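Local coordinates for hemolysin activator protein CdiB (Acinetobacter baumannii ACICU, PDB 6WIL), which probably exports its partner CdiA toxin across the outer membrane, as the TpsB-type Omp85 transporter of a contact-dependent growth inhibition system, at residues G522-Q527 / Y531-T536; E483-A488 / N492-M497; Y423-L428 / A434-N439; D224-Q229 / G458-V463. All coordinates share one frame; numbering follows the deposited sequence.

Interaction 1 (G522-Q527 / Y531-T536); sequences GLRTYQ and YLDAFT
Arg-524 and Asp-533 face each other as a non-hydrogen-bonded antiparallel pair, joined by a loose salt bridge. The carboxylate approaches the edge of the guanidinium with the two planes 78° apart, and NE reaches OD2 at 3.3 Å, a weak bond bent to 142°. Both have further partners: Arg-524 NH2 pairs with Glu-483 on strand 476-487, NH1 bonds weakly to Gln-494 and the guanidinium makes a cation-pi contact with Tyr-496, both on strand 493-505, and Asp-533 OD1 takes the Tyr-496 hydroxyl. The Tyr-531 phenol runs alongside the arginine stem, its OH 3.3 Å from Arg-524 CD. Tyr-531 CD1 is equally near Thr-525 O.

Backbone polar groups are matched in two reciprocal pairs. Leu-523 N gives to Ala-534 O at 2.9 Å and Ala-534 N returns to Leu-523 O at 3.1 Å; Thr-525 and Leu-532 exchange the same two bonds. On the other face Thr-525 CG2 touches Leu-532 CB at 3.8 Å, and Leu-523 CD2 meets Ala-534 CB. With Asp-533 on the paired strand and Glu-483 two strands away on the other side, the arginine's positive charge is probably balanced by these two acids, Gln-494 OE1 adding a weak bond.

Interaction 2 (E483-A488 / N492-M497); sequences EISLNA and NTQFYM
The Phe-495 ring is met at its edge, in plane, by Leu-486, whose CD1 stands 3.6 Å from Phe-495 CD2. Ala-488 approaches the next ring atom obliquely, CB lying 3.5 Å from Phe-495 CE2. Leu-486 is turned for this by its first torsion (chi1 59°), which sets CG between the backbone N and the carbonyl carbon and swings the methyl toward the phenylalanine. The second flat group, Tyr-496, faces the barrel interior, where Glu-483 slants across it: the carboxylate and ring planes are 37° apart, and OE1 is 3.9 Å from Tyr-496 CD1. Ser-485 CB packs against Tyr-496 CB, and the amide of Gln-494 settles near the serine, OE1 being 3.7 Å from Ser-485 CB.

Beneath these groups the backbones are tied by two reciprocal pairs of bonds, Ile-484 with selenomethionine Met-497 and Leu-486 with Phe-495. A last bond, Ala-488 N to Thr-493 O at 3.1 Å, is straight at the hydrogen but comes from above the carbonyl plane, where the strands give way to the turn.

The hairpin of strands 476-487 and 493-505 is flanked on both sides. Glu-483 and Ser-485 bond by their backbones to Arg-437 and Gln-435 of strand 432-444, while Gln-494 and Tyr-496 do so with strand 515-526. Glu-483 OE1 forms a salt bridge with Arg-524 NH2 of strand 515-526 and a second, from the barrel interior, with Arg-464 of the loop preceding strand 476-487.

Interaction 3 (Y423-L428 / A434-N439); sequences YTTPFL and AQYRLN
Gln-435 folds its side chain across the strand of Thr-424 to Pro-426. From CB, which only skirts Thr-425 O, the chain continues to CG, 3.6 Å from that Thr-425 carbonyl oxygen. A bend at the second torsion (chi2 95°) then lays the amide over the neighbouring strand: CD stays close to Thr-425 O and to Pro-426 N, OE1 sits 3.8 Å from Pro-426 CB, and NE2 ends against a methyl, 3.3 Å from Thr-424 CG2. Further along this face the hydroxyl of Thr-424 is pressed on the arginine stem, OG1 being 3.1 Å from Arg-437 CD.

On the opposite face aromatic groups dominate. Phe-427 tips its ring over Ala-434, whose CB makes a CH-pi contact 3.9 Å from the ring centroid and 18° off the normal. The edge of the same ring points at the backbone, with CE1 3.5 Å from Tyr-436 N, and also touches Tyr-436 CB. Tyr-423 and Tyr-436 cross at about a right angle and meet through their ring edges, Tyr-423 CD2 lying 4.0 Å from Tyr-436 CE2. Tyr-436 OH is bonded to Gln-482 on the next strand.

Three reciprocal pairs of backbone bonds, Tyr-423 with Leu-438, Thr-425 with Tyr-436 and Phe-427 with Ala-434, hold the strands; Ala-434 N to Phe-427 O is weak. Pro-426 falls at a non-hydrogen-bonded site and costs this pairing no bond. Such a twisted hairpin, closed by a short turn, is the repeating unit of the 16-stranded antiparallel barrel of Omp85 transporters.

Interaction 4 (D224-Q229 / G458-V463); sequences DDSGNQ and GGRYSV
Arg-460, on the long loop that folds back into the barrel between strands 432-444 and 476-487, reaches across to Asp-224 and Ser-226 on the first barrel strand, 217-228. Its NH1 gives a weak hydrogen bond to Ser-226 OG, 2.6 Å long but bent to 119°, with the serine oxygen near the guanidinium plane at its edge. The Asp-224 and Arg-460 side chains point at each other, with carboxylate and guanidinium planes at 90°. A salt bridge is modelled between Asp-224 OD2 and Arg-460 NH2, though the two atoms are too close for their positions to be sure.

In Omp85 proteins this inward loop carries a Val-Arg-Gly-Phe-like motif, and Val-463 begins that sequence here. Arg-460 just ahead of it bends at its third torsion (chi3 -85°), which turns the guanidinium toward the barrel wall. Arg-460 CG rests 3.4 Å above the plane of the Tyr-461 ring, over its centre, and Tyr-461 in turn packs on helix 8-27.

Asp-224 has two more partners. Ser-226 OG, besides accepting from the arginine, donates to Asp-224 OD1 at 2.7 Å on the syn lone pair, and Asp-224 OD2 is also placed to bond Ser-555 OG of the last strand, with the same uncertainty of position.

How the interactions relate
All four contacts reach the same closed 16-stranded sheet. Interactions 3, 2 and 1 are hairpins that follow one another along the chain and around the barrel wall: strands 432-444 and 476-487 join interactions 3 and 2, whose centres are 11 Å apart, and strands 493-505 and 515-526 join interactions 2 and 1, 9 Å apart. Interaction 4 differs, linking the first strand to a loop some 230 residues later, and it encloses interaction 3 in sequence. It lies about 15 Å from interaction 1, centre to centre, with strand 550-559 between their strands at the barrel closure. Neighbouring hairpins thus build the wall, while interaction 4 ties the inserted loop to the seam.

Interaction 1 (G522-Q527 / Y531-T536)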
loop_
_atom_site.group_PDB
_atom_site.type_symbol
_atom_site.label_atom_id
_atom_site.label_comp_id
_atom_site.label_asym_id
_atom_site.label_seq_id
_atom_site.Cartn_x
_atom_site.Cartn_y
_atom_site.Cartn_z
ATOM N N GLY A 522 8.776 24.803 -2.212
ATOM C CA GLY A 522 10.099 24.226 -2.258
ATOM C C GLY A 522 10.413 23.586 -3.593
ATOM O O GLY A 522 9.659 23.714 -4.559
ATOM N N LEU A 523 11.550 22.888 -3.627
ATOM C CA LEU A 523 12.026 22.237 -4.840
ATOM C C LEU A 523 12.720 20.931 -4.479
ATOM O O LEU A 523 13.179 20.738 -3.350
ATOM C CB LEU A 523 12.985 23.138 -5.630
ATOM C CG LEU A 523 14.413 23.275 -5.091
ATOM C CD1 LEU A 523 15.319 23.857 -6.162
ATOM C CD2 LEU A 523 14.466 24.129 -3.828
ATOM N N ARG A 524 12.792 20.034 -5.462
ATOM C CA ARG A 524 13.438 18.736 -5.320
ATOM C C ARG A 524 14.209 18.423 -6.592
ATOM O O ARG A 524 13.765 18.752 -7.695
ATOM C CB ARG A 524 12.423 17.614 -5.061
ATOM C CG ARG A 524 11.453 17.869 -3.921
ATOM C CD ARG A 524 10.179 17.073 -4.136
ATOM N NE ARG A 524 9.250 17.194 -3.020
ATOM C CZ ARG A 524 7.938 17.016 -3.124
ATOM N NH1 ARG A 524 7.397 16.724 -4.300
ATOM N NH2 ARG A 524 7.164 17.143 -2.055
ATOM N N THR A 525 15.362 17.770 -6.440
ATOM C CA THR A 525 16.189 17.441 -7.595
ATOM C C THR A 525 16.985 16.169 -7.330
ATOM O O THR A 525 17.308 15.845 -6.183
ATOM C CB THR A 525 17.135 18.597 -7.955
ATOM O OG1 THR A 525 17.886 18.258 -9.127
ATOM C CG2 THR A 525 18.089 18.894 -6.806
ATOM N N TYR A 526 17.294 15.452 -8.410
ATOM C CA TYR A 526 18.040 14.200 -8.360
ATOM C C TYR A 526 19.226 14.306 -9.309
ATOM O O TYR A 526 19.043 14.455 -10.521
ATOM C CB TYR A 526 17.147 13.015 -8.736
ATOM C CG TYR A 526 17.771 11.649 -8.517
ATOM C CD1 TYR A 526 18.560 11.058 -9.496
ATOM C CD2 TYR A 526 17.558 10.945 -7.335
ATOM C CE1 TYR A 526 19.129 9.810 -9.301
ATOM C CE2 TYR A 526 18.122 9.695 -7.132
ATOM C CZ TYR A 526 18.906 9.134 -8.119
ATOM O OH TYR A 526 19.468 7.892 -7.926
ATOM N N GLN A 527 20.439 14.231 -8.764
ATOM C CA GLN A 527 21.663 14.356 -9.558
ATOM C C GLN A 527 22.503 13.097 -9.358
ATOM O O GLN A 527 23.383 13.067 -8.492
ATOM C CB GLN A 527 22.459 15.610 -9.179
ATOM C CG GLN A 527 21.631 16.893 -9.050
ATOM C CD GLN A 527 21.353 17.587 -10.378
ATOM O OE1 GLN A 527 21.746 17.113 -11.447
ATOM N NE2 GLN A 527 20.660 18.714 -10.309
ATOM N N TYR A 531 19.868 13.186 -3.955
ATOM C CA TYR A 531 18.521 13.736 -3.890
ATOM C C TYR A 531 18.456 14.868 -2.879
ATOM O O TYR A 531 18.837 14.692 -1.719
ATOM C CB TYR A 531 17.500 12.656 -3.534
ATOM C CG TYR A 531 16.103 13.181 -3.452
ATOM C CD1 TYR A 531 15.469 13.692 -4.575
ATOM C CD2 TYR A 531 15.414 13.178 -2.248
ATOM C CE1 TYR A 531 14.179 14.183 -4.502
ATOM C CE2 TYR A 531 14.128 13.664 -2.166
ATOM C CZ TYR A 531 13.514 14.166 -3.296
ATOM O OH TYR A 531 12.228 14.653 -3.217
ATOM N N LEU A 532 17.973 16.023 -3.328
ATOM C CA LEU A 532 17.834 17.208 -2.502
ATOM C C LEU A 532 16.359 17.562 -2.392
ATOM O O LEU A 532 15.610 17.454 -3.367
ATOM C CB LEU A 532 18.626 18.378 -3.098
ATOM C CG LEU A 532 18.962 19.570 -2.197
ATOM C CD1 LEU A 532 20.229 20.253 -2.687
ATOM C CD2 LEU A 532 17.818 20.568 -2.134
ATOM N N ASP A 533 15.946 17.974 -1.196
ATOM C CA ASP A 533 14.586 18.448 -0.958
ATOM C C ASP A 533 14.681 19.626 -0.001
ATOM O O ASP A 533 15.009 19.448 1.176
ATOM C CB ASP A 533 13.694 17.344 -0.390
ATOM C CG ASP A 533 12.212 17.692 -0.453
ATOM O OD1 ASP A 533 11.866 18.892 -0.438
ATOM O OD2 ASP A 533 11.388 16.756 -0.518
ATOM N N ALA A 534 14.405 20.823 -0.507
ATOM C CA ALA A 534 14.464 22.043 0.282
ATOM C C ALA A 534 13.133 22.768 0.190
ATOM O O ALA A 534 12.549 22.871 -0.893
ATOM C CB ALA A 534 15.595 22.962 -0.194
ATOM N N PHE A 535 12.655 23.268 1.326
ATOM C CA PHE A 535 11.407 24.014 1.347
ATOM C C PHE A 535 11.493 25.123 2.381
ATOM O O PHE A 535 12.179 24.996 3.399
ATOM C CB PHE A 535 10.203 23.110 1.653
ATOM C CG PHE A 535 10.158 22.608 3.072
ATOM C CD1 PHE A 535 10.777 21.421 3.422
ATOM C CD2 PHE A 535 9.481 23.318 4.055
ATOM C CE1 PHE A 535 10.732 20.954 4.722
ATOM C CE2 PHE A 535 9.437 22.860 5.358
ATOM C CZ PHE A 535 10.062 21.676 5.691
ATOM N N THR A 536 10.786 26.211 2.105
ATOM C CA THR A 536 10.523 27.252 3.086
ATOM C C THR A 536 9.015 27.401 3.231
ATOM O O THR A 536 8.282 27.387 2.236
ATOM C CB THR A 536 11.164 28.585 2.685
ATOM O OG1 THR A 536 10.628 29.637 3.496
ATOM C CG2 THR A 536 10.909 28.889 1.217
#

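Interaction 2 (E483-A488 / N492-M497)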
loop_
_atom_site.group_PDB
_atom_site.type_symbol
_atom_site.label_atom_id
_atom_site.label_comp_id
_atom_site.label_asym_id
_atom_site.label_seq_id
_atom_site.Cartn_x
_atom_site.Cartn_y
_atom_site.Cartn_z
ATOM N N GLU A 483 -0.663 19.082 -2.372
ATOM C CA GLU A 483 0.595 19.480 -2.982
ATOM C C GLU A 483 0.483 19.363 -4.494
ATOM O O GLU A 483 -0.120 18.417 -5.008
ATOM C CB GLU A 483 1.747 18.615 -2.458
ATOM C CG GLU A 483 3.067 18.788 -3.186
ATOM C CD GLU A 483 4.104 17.786 -2.720
ATOM O OE1 GLU A 483 4.427 17.786 -1.513
ATOM O OE2 GLU A 483 4.579 16.985 -3.555
ATOM N N ILE A 484 1.063 20.335 -5.192
ATOM C CA ILE A 484 1.184 20.320 -6.642
ATOM C C ILE A 484 2.652 20.504 -6.992
ATOM O O ILE A 484 3.292 21.448 -6.518
ATOM C CB ILE A 484 0.339 21.425 -7.301
ATOM C CG1 ILE A 484 -1.146 21.203 -7.015
ATOM C CG2 ILE A 484 0.610 21.477 -8.795
ATOM C CD1 ILE A 484 -1.964 22.451 -7.160
ATOM N N SER A 485 3.182 19.607 -7.818
ATOM C CA SER A 485 4.556 19.688 -8.288
ATOM C C SER A 485 4.573 19.773 -9.809
ATOM O O SER A 485 3.803 19.085 -10.486
ATOM C CB SER A 485 5.375 18.484 -7.814
ATOM O OG SER A 485 4.791 17.268 -8.246
ATOM N N LEU A 486 5.447 20.634 -10.335
ATOM C CA LEU A 486 5.648 20.797 -11.769
ATOM C C LEU A 486 7.125 20.639 -12.093
ATOM O O LEU A 486 7.990 20.997 -11.292
ATOM C CB LEU A 486 5.144 22.171 -12.274
ATOM C CG LEU A 486 5.697 23.495 -11.725
ATOM C CD1 LEU A 486 6.955 23.962 -12.470
ATOM C CD2 LEU A 486 4.609 24.568 -11.769
ATOM N N ASN A 487 7.408 20.112 -13.282
ATOM C CA ASN A 487 8.789 19.945 -13.710
ATOM C C ASN A 487 9.450 21.293 -13.954
ATOM O O ASN A 487 8.869 22.189 -14.572
ATOM C CB ASN A 487 8.862 19.105 -14.982
ATOM C CG ASN A 487 8.807 17.627 -14.701
ATOM O OD1 ASN A 487 9.024 17.194 -13.569
ATOM N ND2 ASN A 487 8.526 16.838 -15.728
ATOM N N ALA A 488 10.673 21.429 -13.464
ATOM C CA ALA A 488 11.483 22.600 -13.734
ATOM C C ALA A 488 12.000 22.552 -15.168
ATOM O O ALA A 488 11.997 21.491 -15.800
ATOM C CB ALA A 488 12.640 22.665 -12.742
ATOM N N ASN A 492 15.174 16.414 -14.426
ATOM C CA ASN A 492 15.179 15.702 -13.144
ATOM C C ASN A 492 14.990 16.641 -11.955
ATOM O O ASN A 492 15.531 16.408 -10.871
ATOM C CB ASN A 492 16.456 14.874 -12.979
ATOM C CG ASN A 492 16.434 13.609 -13.808
ATOM O OD1 ASN A 492 15.528 12.785 -13.680
ATOM N ND2 ASN A 492 17.428 13.454 -14.674
ATOM N N THR A 493 14.208 17.699 -12.145
ATOM C CA THR A 493 13.932 18.679 -11.106
ATOM C C THR A 493 12.451 19.021 -11.135
ATOM O O THR A 493 11.780 18.862 -12.157
ATOM C CB THR A 493 14.762 19.955 -11.299
ATOM O OG1 THR A 493 16.056 19.611 -11.806
ATOM C CG2 THR A 493 14.925 20.699 -9.983
ATOM N N GLN A 494 11.941 19.497 -10.001
ATOM C CA GLN A 494 10.549 19.913 -9.944
ATOM C C GLN A 494 10.341 20.866 -8.775
ATOM O O GLN A 494 10.927 20.685 -7.703
ATOM C CB GLN A 494 9.605 18.704 -9.831
ATOM C CG GLN A 494 9.942 17.714 -8.729
ATOM C CD GLN A 494 8.857 16.663 -8.539
ATOM O OE1 GLN A 494 8.445 16.376 -7.413
ATOM N NE2 GLN A 494 8.388 16.089 -9.643
ATOM N N PHE A 495 9.522 21.892 -9.004
ATOM C CA PHE A 495 9.057 22.787 -7.955
ATOM C C PHE A 495 7.738 22.272 -7.398
ATOM O O PHE A 495 6.976 21.598 -8.094
ATOM C CB PHE A 495 8.859 24.210 -8.483
ATOM C CG PHE A 495 10.030 24.745 -9.255
ATOM C CD1 PHE A 495 11.205 25.086 -8.607
ATOM C CD2 PHE A 495 9.948 24.926 -10.626
ATOM C CE1 PHE A 495 12.283 25.583 -9.314
ATOM C CE2 PHE A 495 11.022 25.426 -11.339
ATOM C CZ PHE A 495 12.192 25.755 -10.681
ATOM N N TYR A 496 7.465 22.596 -6.136
ATOM C CA TYR A 496 6.203 22.186 -5.540
ATOM C C TYR A 496 5.738 23.228 -4.536
ATOM O O TYR A 496 6.548 23.886 -3.876
ATOM C CB TYR A 496 6.303 20.808 -4.868
ATOM C CG TYR A 496 7.137 20.757 -3.603
ATOM C CD1 TYR A 496 6.564 20.976 -2.353
ATOM C CD2 TYR A 496 8.493 20.461 -3.655
ATOM C CE1 TYR A 496 7.325 20.920 -1.197
ATOM C CE2 TYR A 496 9.259 20.403 -2.504
ATOM C CZ TYR A 496 8.672 20.633 -1.280
ATOM O OH TYR A 496 9.440 20.570 -0.141
HETATM N N MSE A 497 4.420 23.375 -4.441
HETATM C CA MSE A 497 3.798 24.192 -3.407
HETATM C C MSE A 497 2.779 23.326 -2.677
HETATM O O MSE A 497 2.089 22.518 -3.300
HETATM C CB MSE A 497 3.131 25.434 -4.001
HETATM C CG MSE A 497 3.009 26.600 -3.030
HETATM SE SE MSE A 497 1.321 27.569 -3.190
HETATM C CE MSE A 497 1.282 27.832 -5.121
#

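Interaction 3 (Y423-L428 / A434-N439)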
loop_
_atom_site.group_PDB
_atom_site.type_symbol
_atom_site.label_atom_id
_atom_site.label_comp_id
_atom_site.label_asym_id
_atom_site.label_seq_id
_atom_site.Cartn_x
_atom_site.Cartn_y
_atom_site.Cartn_z
ATOM N N TYR A 423 -4.140 10.161 -2.833
ATOM C CA TYR A 423 -4.547 10.300 -4.226
ATOM C C TYR A 423 -3.459 11.027 -5.001
ATOM O O TYR A 423 -2.932 12.044 -4.537
ATOM C CB TYR A 423 -5.876 11.054 -4.342
ATOM C CG TYR A 423 -6.364 11.233 -5.761
ATOM C CD1 TYR A 423 -6.929 10.176 -6.461
ATOM C CD2 TYR A 423 -6.271 12.463 -6.398
ATOM C CE1 TYR A 423 -7.382 10.337 -7.754
ATOM C CE2 TYR A 423 -6.721 12.634 -7.695
ATOM C CZ TYR A 423 -7.275 11.567 -8.366
ATOM O OH TYR A 423 -7.727 11.725 -9.656
ATOM N N THR A 424 -3.133 10.504 -6.182
ATOM C CA THR A 424 -2.112 11.066 -7.053
ATOM C C THR A 424 -2.626 11.053 -8.482
ATOM O O THR A 424 -3.222 10.066 -8.922
ATOM C CB THR A 424 -0.798 10.267 -6.961
ATOM O OG1 THR A 424 -0.108 10.614 -5.758
ATOM C CG2 THR A 424 0.105 10.545 -8.151
ATOM N N THR A 425 -2.406 12.149 -9.203
ATOM C CA THR A 425 -2.706 12.180 -10.625
ATOM C C THR A 425 -1.816 13.207 -11.299
ATOM O O THR A 425 -1.460 14.221 -10.683
ATOM C CB THR A 425 -4.183 12.509 -10.902
ATOM O OG1 THR A 425 -4.433 12.429 -12.311
ATOM C CG2 THR A 425 -4.528 13.905 -10.413
ATOM N N PRO A 426 -1.408 12.961 -12.538
ATOM C CA PRO A 426 -0.802 14.020 -13.343
ATOM C C PRO A 426 -1.873 14.887 -13.987
ATOM O O PRO A 426 -3.031 14.494 -14.128
ATOM C CB PRO A 426 -0.009 13.246 -14.400
ATOM C CG PRO A 426 -0.777 11.981 -14.568
ATOM C CD PRO A 426 -1.332 11.648 -13.203
ATOM N N PHE A 427 -1.462 16.091 -14.374
ATOM C CA PHE A 427 -2.363 17.013 -15.051
ATOM C C PHE A 427 -1.536 18.111 -15.697
ATOM O O PHE A 427 -0.373 18.328 -15.345
ATOM C CB PHE A 427 -3.403 17.607 -14.088
ATOM C CG PHE A 427 -2.823 18.536 -13.055
ATOM C CD1 PHE A 427 -2.171 18.037 -11.937
ATOM C CD2 PHE A 427 -2.942 19.909 -13.196
ATOM C CE1 PHE A 427 -1.641 18.890 -10.987
ATOM C CE2 PHE A 427 -2.415 20.767 -12.248
ATOM C CZ PHE A 427 -1.763 20.256 -11.141
ATOM N N LEU A 428 -2.154 18.799 -16.653
ATOM C CA LEU A 428 -1.519 19.919 -17.331
ATOM C C LEU A 428 -1.805 21.210 -16.572
ATOM O O LEU A 428 -2.945 21.463 -16.172
ATOM C CB LEU A 428 -2.016 20.026 -18.773
ATOM C CG LEU A 428 -1.340 19.091 -19.777
ATOM C CD1 LEU A 428 -2.059 19.127 -21.118
ATOM C CD2 LEU A 428 0.119 19.482 -19.941
ATOM N N ALA A 434 2.379 18.368 -14.725
ATOM C CA ALA A 434 2.304 18.605 -13.291
ATOM C C ALA A 434 1.738 17.369 -12.610
ATOM O O ALA A 434 1.215 16.460 -13.257
ATOM C CB ALA A 434 1.452 19.838 -12.971
ATOM N N GLN A 435 1.841 17.348 -11.283
ATOM C CA GLN A 435 1.311 16.264 -10.471
ATOM C C GLN A 435 0.583 16.848 -9.270
ATOM O O GLN A 435 1.039 17.830 -8.678
ATOM C CB GLN A 435 2.429 15.321 -9.997
ATOM C CG GLN A 435 1.967 13.903 -9.696
ATOM C CD GLN A 435 2.170 12.966 -10.870
ATOM O OE1 GLN A 435 2.859 13.301 -11.834
ATOM N NE2 GLN A 435 1.575 11.781 -10.794
ATOM N N TYR A 436 -0.554 16.254 -8.923
ATOM C CA TYR A 436 -1.312 16.648 -7.743
ATOM C C TYR A 436 -1.312 15.505 -6.741
ATOM O O TYR A 436 -1.508 14.343 -7.110
ATOM C CB TYR A 436 -2.753 17.032 -8.095
ATOM C CG TYR A 436 -3.653 17.168 -6.887
ATOM C CD1 TYR A 436 -3.653 18.327 -6.124
ATOM C CD2 TYR A 436 -4.498 16.134 -6.509
ATOM C CE1 TYR A 436 -4.473 18.450 -5.018
ATOM C CE2 TYR A 436 -5.320 16.248 -5.408
ATOM C CZ TYR A 436 -5.305 17.407 -4.667
ATOM O OH TYR A 436 -6.124 17.522 -3.569
ATOM N N ARG A 437 -1.108 15.841 -5.469
ATOM C CA ARG A 437 -0.978 14.841 -4.420
ATOM C C ARG A 437 -1.799 15.244 -3.205
ATOM O O ARG A 437 -1.671 16.370 -2.715
ATOM C CB ARG A 437 0.488 14.664 -4.018
ATOM C CG ARG A 437 0.692 13.684 -2.887
ATOM C CD ARG A 437 0.948 12.295 -3.419
ATOM N NE ARG A 437 1.169 11.332 -2.348
ATOM C CZ ARG A 437 2.294 11.244 -1.648
ATOM N NH1 ARG A 437 2.408 10.337 -0.689
ATOM N NH2 ARG A 437 3.301 12.071 -1.894
ATOM N N LEU A 438 -2.623 14.317 -2.713
ATOM C CA LEU A 438 -3.391 14.518 -1.491
ATOM C C LEU A 438 -3.133 13.364 -0.534
ATOM O O LEU A 438 -3.292 12.198 -0.907
ATOM C CB LEU A 438 -4.893 14.633 -1.782
ATOM C CG LEU A 438 -5.825 14.751 -0.568
ATOM C CD1 LEU A 438 -6.890 15.810 -0.809
ATOM C CD2 LEU A 438 -6.481 13.414 -0.237
ATOM N N ASN A 439 -2.742 13.698 0.696
ATOM C CA ASN A 439 -2.567 12.733 1.775
ATOM C C ASN A 439 -3.553 13.056 2.888
ATOM O O ASN A 439 -3.614 14.198 3.354
ATOM C CB ASN A 439 -1.139 12.763 2.323
ATOM C CG ASN A 439 -0.106 12.430 1.274
ATOM O OD1 ASN A 439 -0.334 11.584 0.411
ATOM N ND2 ASN A 439 1.041 13.098 1.339
#

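Interaction 4 (D224-Q229 / G458-V463)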
loop_
_atom_site.group_PDB
_atom_site.type_symbol
_atom_site.label_atom_id
_atom_site.label_comp_id
_atom_site.label_asym_id
_atom_site.label_seq_id
_atom_site.Cartn_x
_atom_site.Cartn_y
_atom_site.Cartn_z
ATOM N N ASP A 224 18.962 15.725 7.446
ATOM C CA ASP A 224 17.880 16.694 7.373
ATOM C C ASP A 224 18.102 17.788 8.405
ATOM O O ASP A 224 18.435 17.509 9.561
ATOM C CB ASP A 224 16.513 16.031 7.591
ATOM C CG ASP A 224 15.357 16.950 7.234
ATOM O OD1 ASP A 224 15.230 18.026 7.854
ATOM O OD2 ASP A 224 14.582 16.602 6.320
ATOM N N ASP A 225 17.908 19.033 7.976
ATOM C CA ASP A 225 18.035 20.208 8.835
ATOM C C ASP A 225 16.757 21.029 8.686
ATOM O O ASP A 225 16.612 21.805 7.736
ATOM C CB ASP A 225 19.282 21.014 8.474
ATOM C CG ASP A 225 19.224 22.450 8.967
ATOM O OD1 ASP A 225 18.792 22.682 10.116
ATOM O OD2 ASP A 225 19.628 23.352 8.202
ATOM N N SER A 226 15.826 20.846 9.618
ATOM C CA SER A 226 14.574 21.586 9.637
ATOM C C SER A 226 14.486 22.416 10.908
ATOM O O SER A 226 15.065 22.063 11.939
ATOM C CB SER A 226 13.365 20.645 9.553
ATOM O OG SER A 226 13.337 19.951 8.319
ATOM N N GLY A 227 13.759 23.524 10.824
ATOM C CA GLY A 227 13.522 24.349 11.989
ATOM C C GLY A 227 13.014 25.717 11.582
ATOM O O GLY A 227 12.706 25.963 10.415
ATOM N N ASN A 228 12.911 26.594 12.579
ATOM C CA ASN A 228 12.634 27.998 12.341
ATOM C C ASN A 228 13.955 28.761 12.266
ATOM O O ASN A 228 15.043 28.186 12.345
ATOM C CB ASN A 228 11.702 28.567 13.418
ATOM C CG ASN A 228 12.237 28.384 14.831
ATOM O OD1 ASN A 228 13.401 28.658 15.115
ATOM N ND2 ASN A 228 11.376 27.924 15.727
ATOM N N GLN A 229 13.856 30.079 12.114
ATOM C CA GLN A 229 15.049 30.902 11.972
ATOM C C GLN A 229 15.834 31.033 13.271
ATOM O O GLN A 229 16.959 31.543 13.246
ATOM C CB GLN A 229 14.656 32.280 11.448
ATOM C CG GLN A 229 13.536 32.264 10.402
ATOM C CD GLN A 229 13.989 31.762 9.040
ATOM O OE1 GLN A 229 15.079 32.092 8.572
ATOM N NE2 GLN A 229 13.144 30.967 8.393
ATOM N N GLY A 458 0.800 19.728 13.443
ATOM C CA GLY A 458 1.800 20.806 13.446
ATOM C C GLY A 458 3.202 20.242 13.403
ATOM O O GLY A 458 3.643 19.745 14.408
ATOM N N GLY A 459 3.862 20.317 12.255
ATOM C CA GLY A 459 5.202 19.752 12.047
ATOM C C GLY A 459 5.321 19.152 10.657
ATOM O O GLY A 459 4.358 19.136 9.959
ATOM N N ARG A 460 6.468 18.588 10.316
ATOM C CA ARG A 460 6.710 18.097 8.962
ATOM C C ARG A 460 5.863 16.882 8.596
ATOM O O ARG A 460 5.733 16.572 7.410
ATOM C CB ARG A 460 8.192 17.755 8.795
ATOM C CG ARG A 460 8.585 16.389 9.344
ATOM C CD ARG A 460 10.087 16.275 9.611
ATOM N NE ARG A 460 10.861 15.886 8.432
ATOM C CZ ARG A 460 11.571 16.730 7.691
ATOM N NH1 ARG A 460 11.608 18.019 8.003
ATOM N NH2 ARG A 460 12.247 16.285 6.639
ATOM N N TYR A 461 5.301 16.177 9.572
ATOM C CA TYR A 461 4.571 14.951 9.289
ATOM C C TYR A 461 3.068 15.124 9.354
ATOM O O TYR A 461 2.331 14.242 8.901
ATOM C CB TYR A 461 4.975 13.845 10.269
ATOM C CG TYR A 461 6.446 13.530 10.280
ATOM C CD1 TYR A 461 7.047 12.884 9.204
ATOM C CD2 TYR A 461 7.234 13.847 11.379
ATOM C CE1 TYR A 461 8.399 12.580 9.219
ATOM C CE2 TYR A 461 8.587 13.544 11.402
ATOM C CZ TYR A 461 9.166 12.912 10.321
ATOM O OH TYR A 461 10.514 12.610 10.340
ATOM N N SER A 462 2.599 16.214 9.914
ATOM C CA SER A 462 1.166 16.378 10.086
ATOM C C SER A 462 0.618 17.612 9.404
ATOM O O SER A 462 -0.249 17.480 8.551
ATOM C CB SER A 462 0.814 16.410 11.595
ATOM O OG SER A 462 1.729 17.161 12.346
ATOM N N VAL A 463 1.113 18.806 9.753
ATOM C CA VAL A 463 0.773 20.024 9.019
ATOM C C VAL A 463 2.034 20.813 8.681
ATOM O O VAL A 463 2.637 21.432 9.562
ATOM C CB VAL A 463 -0.206 20.903 9.817
ATOM C CG1 VAL A 463 -0.641 22.094 8.979
ATOM C CG2 VAL A 463 -1.389 20.075 10.287
#